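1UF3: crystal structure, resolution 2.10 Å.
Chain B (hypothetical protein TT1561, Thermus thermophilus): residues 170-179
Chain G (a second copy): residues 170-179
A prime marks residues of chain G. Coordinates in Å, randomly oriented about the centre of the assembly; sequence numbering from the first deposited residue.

Chain B 170-179: HEVAHLIKTH
Chain G, residues 170-179: HEVAHLIKTH

Both stretches are helical from end to end, with phi/psi near -65/-40 except at His179 (-87/-13) and His179′ (-95/-13), and an unbroken series of backbone hydrogen bonds from each N to the O four residues earlier, such as Leu175′ N to Glu171′ O at 3.0 Å. The helix axes approach to 10.6 Å and cross at -81°, almost at right angles, so contact is confined to a small patch that buries 377 Å² in all. His174 is in register with His174′, their CA atoms 8.7 Å apart, and the CA atoms of Thr178 and Thr178′ are 6.2 Å apart.

Along chain G, His170′ makes no contact; its ring (chi1 m) leads away from the partner. Glu171′ has its CA-to-CB bond directed away, yet chi1 and chi2, both m, with chi3 99°, bring the carboxylate back, and OE2 lies 3.7 Å from Lys177 NZ in a long salt bridge. A long acidic side chain suits this place because it can reach round the helix to a lysine. Val172′ and Ala173′ are out of reach of chain B.

His174′ points toward chain B with chi1 t and chi2 68° (His174: t, 70°), and with its counterpart it occupies the middle of the patch. The two rings meet rim to rim, centroids 5.2 Å apart and planes at 79°, and His174′ ND1 comes 3.3 Å from His174 CE1. A flat ring offers an edge to its twin while leaving a face free for an aliphatic chain: Lys177 lies over that face, its CE 3.5 Å from the centroid of the His174′ ring.

Leu175′ (m, t) points its CA-to-CB bond away, and Ile176′ (m, t) is out of reach; both are buried without touching chain B. Lys177′ points toward the partner, extended through chi1 to chi3, all t, then turned at chi4 (m, -71°). Its CD lies 3.8 Å from the centroid of the His174 ring, over the face, and its NZ is 2.9 Å from His174 CD2. The same NZ donates a weak hydrogen bond of 3.5 Å to Glu171 OE1 (Glu171 m, m, chi3 43°), part of a salt bridge. Lysine thus combines methylenes that pack on a ring with a charge that meets a carboxylate. Lys177 differs in being t throughout.

Thr178′ (chi1 m, as in Thr178) points sideways, and its OG1 donates a 3.2 Å hydrogen bond to His174′ O, satisfying the hydroxyl within its own helix. This compact side chain fits where the backbones come close, with Thr178′ OG1 4.0 Å from Thr178 OG1. His179′ is buried beyond the contact.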

ATOM      1  N   HIS B 170     -44.740  -0.974  -6.106  1.00 29.66           N
ATOM      2  CA  HIS B 170     -43.582  -0.829  -6.986  1.00 30.87           C
ATOM      3  C   HIS B 170     -42.346  -1.037  -6.133  1.00 31.56           C
ATOM      4  O   HIS B 170     -41.312  -1.508  -6.619  1.00 29.15           O
ATOM      5  CB  HIS B 170     -43.531   0.569  -7.607  1.00 32.75           C
ATOM      6  CG  HIS B 170     -44.527   0.782  -8.704  1.00 36.02           C
ATOM      7  ND1 HIS B 170     -44.373   0.245  -9.964  1.00 36.93           N
ATOM      8  CD2 HIS B 170     -45.704   1.452  -8.721  1.00 37.06           C
ATOM      9  CE1 HIS B 170     -45.414   0.576 -10.709  1.00 39.30           C
ATOM     10  NE2 HIS B 170     -46.236   1.307  -9.978  1.00 38.08           N
ATOM     11  N   GLU B 171     -42.460  -0.684  -4.855  1.00 29.60           N
ATOM     12  CA  GLU B 171     -41.339  -0.850  -3.952  1.00 31.74           C
ATOM     13  C   GLU B 171     -41.069  -2.342  -3.713  1.00 29.66           C
ATOM     14  O   GLU B 171     -39.926  -2.764  -3.751  1.00 29.24           O
ATOM     15  CB  GLU B 171     -41.592  -0.107  -2.634  1.00 34.59           C
ATOM     16  CG  GLU B 171     -41.448   1.421  -2.772  1.00 38.99           C
ATOM     17  CD  GLU B 171     -40.000   1.861  -2.954  1.00 43.29           C
ATOM     18  OE1 GLU B 171     -39.251   1.220  -3.729  1.00 45.71           O
ATOM     19  OE2 GLU B 171     -39.602   2.862  -2.324  1.00 47.05           O
ATOM     20  N   VAL B 172     -42.114  -3.128  -3.479  1.00 28.24           N
ATOM     21  CA  VAL B 172     -41.942  -4.554  -3.280  1.00 29.00           C
ATOM     22  C   VAL B 172     -41.387  -5.179  -4.575  1.00 29.04           C
ATOM     23  O   VAL B 172     -40.527  -6.061  -4.527  1.00 26.35           O
ATOM     24  CB  VAL B 172     -43.266  -5.244  -2.921  1.00 29.65           C
ATOM     25  CG1 VAL B 172     -43.105  -6.760  -3.065  1.00 31.29           C
ATOM     26  CG2 VAL B 172     -43.690  -4.875  -1.487  1.00 28.60           C
ATOM     27  N   ALA B 173     -41.886  -4.715  -5.719  1.00 27.75           N
ATOM     28  CA  ALA B 173     -41.421  -5.209  -7.011  1.00 28.47           C
ATOM     29  C   ALA B 173     -39.922  -4.956  -7.109  1.00 28.15           C
ATOM     30  O   ALA B 173     -39.159  -5.812  -7.550  1.00 26.02           O
ATOM     31  CB  ALA B 173     -42.158  -4.480  -8.162  1.00 28.50           C
ATOM     32  N   HIS B 174     -39.505  -3.773  -6.673  1.00 27.94           N
ATOM     33  CA  HIS B 174     -38.101  -3.403  -6.717  1.00 28.82           C
ATOM     34  C   HIS B 174     -37.207  -4.256  -5.804  1.00 27.89           C
ATOM     35  O   HIS B 174     -36.040  -4.537  -6.148  1.00 26.76           O
ATOM     36  CB  HIS B 174     -37.925  -1.933  -6.363  1.00 31.76           C
ATOM     37  CG  HIS B 174     -36.501  -1.490  -6.423  1.00 34.98           C
ATOM     38  ND1 HIS B 174     -35.812  -1.368  -7.611  1.00 37.34           N
ATOM     39  CD2 HIS B 174     -35.604  -1.243  -5.440  1.00 36.10           C
ATOM     40  CE1 HIS B 174     -34.551  -1.070  -7.356  1.00 38.10           C
ATOM     41  NE2 HIS B 174     -34.399  -0.989  -6.047  1.00 36.46           N
ATOM     42  N   LEU B 175     -37.738  -4.644  -4.641  1.00 27.78           N
ATOM     43  CA  LEU B 175     -36.996  -5.501  -3.692  1.00 25.64           C
ATOM     44  C   LEU B 175     -36.734  -6.857  -4.365  1.00 24.70           C
ATOM     45  O   LEU B 175     -35.660  -7.450  -4.224  1.00 22.37           O
ATOM     46  CB  LEU B 175     -37.815  -5.728  -2.409  1.00 25.18           C
ATOM     47  CG  LEU B 175     -38.074  -4.475  -1.558  1.00 27.59           C
ATOM     48  CD1 LEU B 175     -39.017  -4.810  -0.416  1.00 25.11           C
ATOM     49  CD2 LEU B 175     -36.753  -3.924  -1.044  1.00 24.58           C
ATOM     50  N   ILE B 176     -37.752  -7.345  -5.069  1.00 24.11           N
ATOM     51  CA  ILE B 176     -37.673  -8.602  -5.802  1.00 24.02           C
ATOM     52  C   ILE B 176     -36.646  -8.480  -6.941  1.00 25.72           C
ATOM     53  O   ILE B 176     -35.851  -9.404  -7.182  1.00 24.13           O
ATOM     54  CB  ILE B 176     -39.067  -8.983  -6.384  1.00 24.27           C
ATOM     55  CG1 ILE B 176     -40.005  -9.399  -5.237  1.00 23.83           C
ATOM     56  CG2 ILE B 176     -38.941 -10.105  -7.406  1.00 21.65           C
ATOM     57  CD1 ILE B 176     -41.437  -9.663  -5.652  1.00 19.91           C
ATOM     58  N   LYS B 177     -36.648  -7.344  -7.631  1.00 25.03           N
ATOM     59  CA  LYS B 177     -35.711  -7.154  -8.734  1.00 26.83           C
ATOM     60  C   LYS B 177     -34.261  -7.050  -8.237  1.00 27.03           C
ATOM     61  O   LYS B 177     -33.319  -7.459  -8.914  1.00 25.58           O
ATOM     62  CB  LYS B 177     -36.081  -5.906  -9.541  1.00 29.90           C
ATOM     63  CG  LYS B 177     -35.276  -5.772 -10.835  1.00 33.48           C
ATOM     64  CD  LYS B 177     -35.707  -4.578 -11.695  1.00 37.05           C
ATOM     65  CE  LYS B 177     -34.810  -4.477 -12.941  1.00 39.56           C
ATOM     66  NZ  LYS B 177     -35.230  -3.423 -13.901  1.00 40.67           N
ATOM     67  N   THR B 178     -34.100  -6.506  -7.039  1.00 25.33           N
ATOM     68  CA  THR B 178     -32.796  -6.338  -6.419  1.00 25.89           C
ATOM     69  C   THR B 178     -32.198  -7.667  -5.942  1.00 24.49           C
ATOM     70  O   THR B 178     -31.070  -8.009  -6.278  1.00 24.50           O
ATOM     71  CB  THR B 178     -32.905  -5.389  -5.182  1.00 26.31           C
ATOM     72  OG1 THR B 178     -33.350  -4.097  -5.611  1.00 26.60           O
ATOM     73  CG2 THR B 178     -31.571  -5.247  -4.482  1.00 27.25           C
ATOM     74  N   HIS B 179     -32.981  -8.418  -5.179  1.00 24.17           N
ATOM     75  CA  HIS B 179     -32.523  -9.664  -4.586  1.00 24.40           C
ATOM     76  C   HIS B 179     -32.658 -10.935  -5.405  1.00 24.16           C
ATOM     77  O   HIS B 179     -32.056 -11.964  -5.072  1.00 21.94           O
ATOM     78  CB  HIS B 179     -33.208  -9.832  -3.224  1.00 24.36           C
ATOM     79  CG  HIS B 179     -32.740  -8.837  -2.209  1.00 22.58           C
ATOM     80  ND1 HIS B 179     -31.504  -8.923  -1.601  1.00 22.78           N
ATOM     81  CD2 HIS B 179     -33.297  -7.686  -1.762  1.00 23.88           C
ATOM     82  CE1 HIS B 179     -31.319  -7.868  -0.829  1.00 22.24           C
ATOM     83  NE2 HIS B 179     -32.393  -7.101  -0.908  1.00 23.72           N
TER
ATOM     84  N   HIS G 170     -34.105   3.854 -17.561  1.00 27.14           N
ATOM     85  CA  HIS G 170     -34.654   3.294 -16.324  1.00 28.67           C
ATOM     86  C   HIS G 170     -33.754   2.182 -15.805  1.00 28.59           C
ATOM     87  O   HIS G 170     -33.709   1.922 -14.602  1.00 26.77           O
ATOM     88  CB  HIS G 170     -36.051   2.726 -16.564  1.00 29.73           C
ATOM     89  CG  HIS G 170     -37.099   3.782 -16.740  1.00 34.72           C
ATOM     90  ND1 HIS G 170     -37.564   4.549 -15.693  1.00 35.51           N
ATOM     91  CD2 HIS G 170     -37.720   4.244 -17.850  1.00 36.10           C
ATOM     92  CE1 HIS G 170     -38.427   5.440 -16.150  1.00 37.72           C
ATOM     93  NE2 HIS G 170     -38.539   5.276 -17.456  1.00 37.90           N
ATOM     94  N   GLU G 171     -33.047   1.520 -16.715  1.00 27.36           N
ATOM     95  CA  GLU G 171     -32.161   0.432 -16.320  1.00 29.79           C
ATOM     96  C   GLU G 171     -30.971   0.996 -15.578  1.00 28.27           C
ATOM     97  O   GLU G 171     -30.552   0.434 -14.562  1.00 25.29           O
ATOM     98  CB  GLU G 171     -31.668  -0.353 -17.537  1.00 32.86           C
ATOM     99  CG  GLU G 171     -32.776  -1.076 -18.289  1.00 37.19           C
ATOM    100  CD  GLU G 171     -33.673  -1.866 -17.367  1.00 41.07           C
ATOM    101  OE1 GLU G 171     -34.765  -1.357 -17.018  1.00 45.25           O
ATOM    102  OE2 GLU G 171     -33.291  -2.988 -16.974  1.00 43.04           O
ATOM    103  N   VAL G 172     -30.433   2.109 -16.082  1.00 26.47           N
ATOM    104  CA  VAL G 172     -29.291   2.721 -15.442  1.00 26.03           C
ATOM    105  C   VAL G 172     -29.730   3.266 -14.080  1.00 26.58           C
ATOM    106  O   VAL G 172     -29.011   3.102 -13.099  1.00 27.03           O
ATOM    107  CB  VAL G 172     -28.668   3.823 -16.315  1.00 26.05           C
ATOM    108  CG1 VAL G 172     -27.590   4.553 -15.547  1.00 27.49           C
ATOM    109  CG2 VAL G 172     -28.036   3.201 -17.543  1.00 25.84           C
ATOM    110  N   ALA G 173     -30.909   3.887 -14.005  1.00 25.18           N
ATOM    111  CA  ALA G 173     -31.391   4.390 -12.719  1.00 24.64           C
ATOM    112  C   ALA G 173     -31.515   3.200 -11.754  1.00 24.01           C
ATOM    113  O   ALA G 173     -31.160   3.301 -10.593  1.00 22.51           O
ATOM    114  CB  ALA G 173     -32.728   5.065 -12.876  1.00 24.20           C
ATOM    115  N   HIS G 174     -32.024   2.075 -12.250  1.00 24.96           N
ATOM    116  CA  HIS G 174     -32.167   0.880 -11.436  1.00 26.96           C
ATOM    117  C   HIS G 174     -30.813   0.437 -10.852  1.00 26.30           C
ATOM    118  O   HIS G 174     -30.735   0.073  -9.670  1.00 27.39           O
ATOM    119  CB  HIS G 174     -32.770  -0.262 -12.258  1.00 29.35           C
ATOM    120  CG  HIS G 174     -32.754  -1.575 -11.546  1.00 33.05           C
ATOM    121  ND1 HIS G 174     -33.529  -1.825 -10.433  1.00 33.07           N
ATOM    122  CD2 HIS G 174     -31.997  -2.684 -11.737  1.00 35.12           C
ATOM    123  CE1 HIS G 174     -33.250  -3.030  -9.967  1.00 34.86           C
ATOM    124  NE2 HIS G 174     -32.324  -3.573 -10.738  1.00 35.47           N
ATOM    125  N   LEU G 175     -29.760   0.469 -11.672  1.00 24.71           N
ATOM    126  CA  LEU G 175     -28.410   0.088 -11.229  1.00 23.73           C
ATOM    127  C   LEU G 175     -27.955   1.007 -10.091  1.00 24.46           C
ATOM    128  O   LEU G 175     -27.354   0.563  -9.096  1.00 21.16           O
ATOM    129  CB  LEU G 175     -27.399   0.214 -12.364  1.00 22.25           C
ATOM    130  CG  LEU G 175     -27.588  -0.612 -13.644  1.00 24.73           C
ATOM    131  CD1 LEU G 175     -26.500  -0.227 -14.630  1.00 23.40           C
ATOM    132  CD2 LEU G 175     -27.524  -2.103 -13.341  1.00 23.42           C
ATOM    133  N   ILE G 176     -28.223   2.294 -10.255  1.00 20.84           N
ATOM    134  CA  ILE G 176     -27.834   3.242  -9.240  1.00 22.22           C
ATOM    135  C   ILE G 176     -28.625   2.963  -7.961  1.00 22.89           C
ATOM    136  O   ILE G 176     -28.047   2.907  -6.887  1.00 25.02           O
ATOM    137  CB  ILE G 176     -28.070   4.687  -9.707  1.00 19.95           C
ATOM    138  CG1 ILE G 176     -27.185   4.985 -10.923  1.00 19.57           C
ATOM    139  CG2 ILE G 176     -27.743   5.645  -8.614  1.00 18.98           C
ATOM    140  CD1 ILE G 176     -27.446   6.368 -11.542  1.00 18.79           C
ATOM    141  N   LYS G 177     -29.930   2.752  -8.082  1.00 21.82           N
ATOM    142  CA  LYS G 177     -30.781   2.490  -6.917  1.00 23.34           C
ATOM    143  C   LYS G 177     -30.352   1.217  -6.172  1.00 23.48           C
ATOM    144  O   LYS G 177     -30.423   1.153  -4.939  1.00 22.13           O
ATOM    145  CB  LYS G 177     -32.238   2.367  -7.370  1.00 24.80           C
ATOM    146  CG  LYS G 177     -33.277   2.363  -6.273  1.00 29.73           C
ATOM    147  CD  LYS G 177     -34.675   2.441  -6.894  1.00 33.45           C
ATOM    148  CE  LYS G 177     -35.756   2.739  -5.854  1.00 35.44           C
ATOM    149  NZ  LYS G 177     -36.027   1.608  -4.951  1.00 37.96           N
ATOM    150  N   THR G 178     -29.914   0.216  -6.932  1.00 22.01           N
ATOM    151  CA  THR G 178     -29.455  -1.061  -6.389  1.00 22.69           C
ATOM    152  C   THR G 178     -28.127  -0.967  -5.642  1.00 20.90           C
ATOM    153  O   THR G 178     -27.980  -1.513  -4.557  1.00 21.22           O
ATOM    154  CB  THR G 178     -29.261  -2.132  -7.511  1.00 24.32           C
ATOM    155  OG1 THR G 178     -30.537  -2.604  -7.957  1.00 24.70           O
ATOM    156  CG2 THR G 178     -28.453  -3.321  -6.984  1.00 25.73           C
ATOM    157  N   HIS G 179     -27.164  -0.270  -6.225  1.00 20.42           N
ATOM    158  CA  HIS G 179     -25.835  -0.161  -5.646  1.00 19.39           C
ATOM    159  C   HIS G 179     -25.586   1.066  -4.790  1.00 19.79           C
ATOM    160  O   HIS G 179     -24.581   1.138  -4.088  1.00 17.16           O
ATOM    161  CB  HIS G 179     -24.794  -0.224  -6.763  1.00 22.64           C
ATOM    162  CG  HIS G 179     -24.752  -1.547  -7.471  1.00 24.79           C
ATOM    163  ND1 HIS G 179     -24.075  -2.636  -6.967  1.00 22.50           N
ATOM    164  CD2 HIS G 179     -25.367  -1.977  -8.602  1.00 24.35           C
ATOM    165  CE1 HIS G 179     -24.277  -3.681  -7.751  1.00 24.35           C
ATOM    166  NE2 HIS G 179     -25.057  -3.309  -8.750  1.00 24.58           N
TER